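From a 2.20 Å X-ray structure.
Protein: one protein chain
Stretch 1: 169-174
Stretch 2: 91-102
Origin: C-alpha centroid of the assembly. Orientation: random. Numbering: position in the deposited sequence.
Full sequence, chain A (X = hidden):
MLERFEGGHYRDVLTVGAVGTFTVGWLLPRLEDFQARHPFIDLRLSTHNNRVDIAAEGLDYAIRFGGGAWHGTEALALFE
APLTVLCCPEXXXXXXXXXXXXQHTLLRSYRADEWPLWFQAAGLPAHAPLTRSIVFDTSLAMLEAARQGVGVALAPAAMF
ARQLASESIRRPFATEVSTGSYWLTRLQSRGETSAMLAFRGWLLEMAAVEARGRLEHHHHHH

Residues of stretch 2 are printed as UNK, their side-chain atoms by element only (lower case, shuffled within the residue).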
# COMPACT_ATOMS: atom_id res chain seq x y z
N ILE A 169 -7.59 7.07 -13.73
CA ILE A 169 -7.23 8.32 -13.06
C ILE A 169 -6.60 9.28 -14.07
O ILE A 169 -6.18 8.89 -15.16
CB ILE A 169 -6.26 8.15 -11.86
CG1 ILE A 169 -4.88 7.76 -12.34
CG2 ILE A 169 -6.81 7.16 -10.83
CD1 ILE A 169 -3.84 8.55 -11.61
N ARG A 170 -6.54 10.55 -13.68
CA ARG A 170 -6.21 11.62 -14.60
C ARG A 170 -5.03 12.43 -14.09
O ARG A 170 -4.80 12.55 -12.89
CB ARG A 170 -7.42 12.55 -14.83
CG ARG A 170 -8.60 11.84 -15.50
CD ARG A 170 -9.43 12.74 -16.42
NE ARG A 170 -8.75 13.01 -17.68
CZ ARG A 170 -8.15 14.17 -17.98
NH1 ARG A 170 -8.17 15.18 -17.12
NH2 ARG A 170 -7.55 14.31 -19.16
N ARG A 171 -4.28 12.96 -15.04
CA ARG A 171 -3.20 13.92 -14.79
C ARG A 171 -3.68 15.30 -15.22
O ARG A 171 -3.72 15.58 -16.43
CB ARG A 171 -1.94 13.52 -15.56
CG ARG A 171 -0.76 14.44 -15.32
CD ARG A 171 0.46 13.93 -16.05
NE ARG A 171 1.60 14.81 -15.85
CZ ARG A 171 2.86 14.43 -16.01
NH1 ARG A 171 3.13 13.18 -16.36
NH2 ARG A 171 3.84 15.29 -15.80
N PRO A 172 -4.06 16.18 -14.30
CA PRO A 172 -4.63 17.47 -14.71
C PRO A 172 -3.63 18.52 -15.16
O PRO A 172 -4.03 19.43 -15.91
CB PRO A 172 -5.38 17.95 -13.45
CG PRO A 172 -4.78 17.18 -12.32
CD PRO A 172 -4.39 15.86 -12.90
N PHE A 173 -2.37 18.47 -14.72
CA PHE A 173 -1.38 19.48 -15.09
C PHE A 173 -0.11 18.83 -15.65
O PHE A 173 0.18 17.66 -15.39
CB PHE A 173 -1.00 20.37 -13.91
CG PHE A 173 -2.18 20.89 -13.14
CD1 PHE A 173 -3.02 21.85 -13.69
CD2 PHE A 173 -2.46 20.41 -11.87
CE1 PHE A 173 -4.11 22.33 -12.98
CE2 PHE A 173 -3.55 20.89 -11.15
CZ PHE A 173 -4.38 21.85 -11.71
N ALA A 174 0.65 19.63 -16.39
CA ALA A 174 1.91 19.18 -16.97
C ALA A 174 3.08 19.25 -15.99
O ALA A 174 4.05 18.49 -16.13
CB ALA A 174 2.24 20.00 -18.22
N UNK A 91 -12.68 15.09 -9.65
CA UNK A 91 -11.93 16.25 -9.18
C UNK A 91 -11.20 16.93 -10.33
O UNK A 91 -11.05 18.16 -10.32
c UNK A 91 -10.96 15.83 -8.06
c UNK A 91 -9.76 16.75 -7.99
c UNK A 91 -11.69 15.81 -6.72
N UNK A 92 -10.76 16.18 -11.34
CA UNK A 92 -9.95 16.77 -12.41
C UNK A 92 -10.72 17.85 -13.17
O UNK A 92 -10.16 18.89 -13.51
c UNK A 92 -9.48 15.69 -13.38
N UNK A 93 -12.02 17.61 -13.42
CA UNK A 93 -12.84 18.60 -14.12
C UNK A 93 -12.87 19.93 -13.38
O UNK A 93 -12.85 21.00 -14.00
c UNK A 93 -14.25 18.06 -14.31
N UNK A 94 -12.90 19.89 -12.04
CA UNK A 94 -13.03 21.08 -11.21
C UNK A 94 -11.75 21.91 -11.13
O UNK A 94 -11.78 23.01 -10.57
c UNK A 94 -13.47 20.68 -9.80
o UNK A 94 -15.03 19.72 -7.39
n UNK A 94 -15.30 17.88 -8.65
c UNK A 94 -15.06 19.18 -8.49
c UNK A 94 -14.83 19.98 -9.77
N UNK A 95 -10.63 21.43 -11.67
CA UNK A 95 -9.37 22.15 -11.61
C UNK A 95 -9.10 22.85 -12.94
O UNK A 95 -9.15 22.21 -14.00
c UNK A 95 -8.13 20.62 -9.87
c UNK A 95 -8.21 21.21 -11.27
c UNK A 95 -7.37 19.32 -9.94
c UNK A 95 -7.45 21.59 -8.91
N UNK A 96 -8.81 24.14 -12.88
CA UNK A 96 -8.43 24.91 -14.06
C UNK A 96 -7.01 25.44 -13.99
O UNK A 96 -6.31 25.46 -15.00
n UNK A 96 -11.69 26.50 -13.26
n UNK A 96 -12.84 24.82 -13.93
c UNK A 96 -9.41 26.09 -14.26
c UNK A 96 -12.89 25.94 -13.22
c UNK A 96 -10.84 25.73 -14.03
c UNK A 96 -11.58 24.67 -14.44
N UNK A 97 -6.57 25.87 -12.82
CA UNK A 97 -5.20 26.28 -12.57
C UNK A 97 -4.71 25.56 -11.32
O UNK A 97 -5.52 25.17 -10.47
o UNK A 97 -5.72 28.20 -11.17
c UNK A 97 -5.09 27.80 -12.38
N UNK A 98 -3.40 25.37 -11.18
CA UNK A 98 -2.86 24.80 -9.94
C UNK A 98 -3.28 25.55 -8.68
O UNK A 98 -3.21 24.99 -7.58
c UNK A 98 -1.18 24.78 -11.64
c UNK A 98 -2.36 25.53 -12.21
c UNK A 98 -1.35 24.87 -10.14
N UNK A 99 -3.69 26.82 -8.82
CA UNK A 99 -4.13 27.59 -7.65
C UNK A 99 -5.40 27.02 -7.04
O UNK A 99 -5.61 27.13 -5.82
c UNK A 99 -4.31 29.06 -8.03
N UNK A 100 -6.26 26.40 -7.86
CA UNK A 100 -7.46 25.72 -7.37
C UNK A 100 -7.16 24.57 -6.40
O UNK A 100 -8.08 24.09 -5.73
o UNK A 100 -9.12 25.97 -10.61
o UNK A 100 -9.08 27.38 -8.93
c UNK A 100 -8.27 25.17 -8.54
c UNK A 100 -8.86 26.25 -9.42
N UNK A 101 -5.91 24.11 -6.34
CA UNK A 101 -5.63 22.90 -5.57
C UNK A 101 -5.88 23.09 -4.08
O UNK A 101 -6.16 22.11 -3.38
c UNK A 101 -3.92 21.76 -7.11
c UNK A 101 -2.43 21.70 -7.32
c UNK A 101 -4.53 20.37 -7.10
c UNK A 101 -4.18 22.46 -5.79
N UNK A 102 -5.78 24.32 -3.57
CA UNK A 102 -5.97 24.51 -2.14
C UNK A 102 -7.43 24.40 -1.71
O UNK A 102 -7.71 24.46 -0.51
c UNK A 102 -3.19 24.83 -0.83
c UNK A 102 -3.84 25.93 -1.68
c UNK A 102 -3.38 27.30 -1.19
c UNK A 102 -5.38 25.85 -1.69
O HOH W 1 -6.61 20.99 -15.62

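Position 91 has three side-chain carbons, one carrying the other two, so the chain forks at CB: this is Val 91. It is buried in the helix that enters the stretch and does not touch stretch 1.

Position 92 carries a single carbon. That CB points toward stretch 1 and lies 4.0 Å from NH1 of Arg 170, at the edge of the guanidinium and near its plane. One carbon means Ala 92, and a side chain this short suits a place where the two backbones approach to 5.8 Å, measured from its CA to the CA of Pro 172. Position 93 also has one carbon, Ala 93, but its CB points away, into an exposed setting.

At position 94 three carbons run in line, the third bearing one oxygen and one nitrogen. This amide is Gln 94, exposed and out of reach of stretch 1.

Position 95 has four carbons forked at the second, the pattern of Leu 95. It points toward stretch 1, where its CB lies 3.9 Å from CZ of Phe 173 and its CD1 4.1 Å from CG of Pro 172. A branched, wholly apolar side chain suits this buried place because it can meet both the proline and the aromatic ring.

Position 96 has one carbon leading to a five-membered ring of three carbons and two nitrogens, hence His 96. Its side chain points away, and it is the backbone O that comes within 4.3 Å of CE1 of Phe 173, at the ring edge. Position 97, one carbon and one oxygen, is Ser 97; its CB also points away, while its backbone C sits 3.7 Å from CE1 of Phe 173. Its OG accepts a weak hydrogen bond from the backbone N of position 99.

At position 98 three carbons close onto the backbone nitrogen: Pro 98. Its CG stands 4.1 Å from the centroid of the Phe 173 ring, 14° off the normal, a CH-pi contact over one face. The compact ring, held against the main chain, presents its C-H groups to the aromatic surface.

Position 99, with one carbon pointing away, is Ala 99. Position 100 has two carbons, the second bearing two oxygens: Asp 100. Its OD1 accepts a hydrogen bond from N of His 96 at 2.9 Å and a weak one from N of Ser 97 at 3.4 Å, tying the turn to the 3-10 segment.

Positions 101 and 102 each have four carbons forked at the second, Leu 101 and Leu 102. The former is buried, with CD1 4.1 Å from CE2 of Phe 173; the latter is exposed and out of reach.

The contact centres on Phe 173, which gives up the largest area and packs among Leu 95, Pro 98 and Leu 101. No direct hydrogen bond crosses between the stretches. One water instead donates to O of Leu 95 at 3.3 Å and O of Pro 172 at 3.0 Å, linking two carbonyls that could not bond to each other.

Stretch 2, residues 91-102: VAAQLHSPADLL
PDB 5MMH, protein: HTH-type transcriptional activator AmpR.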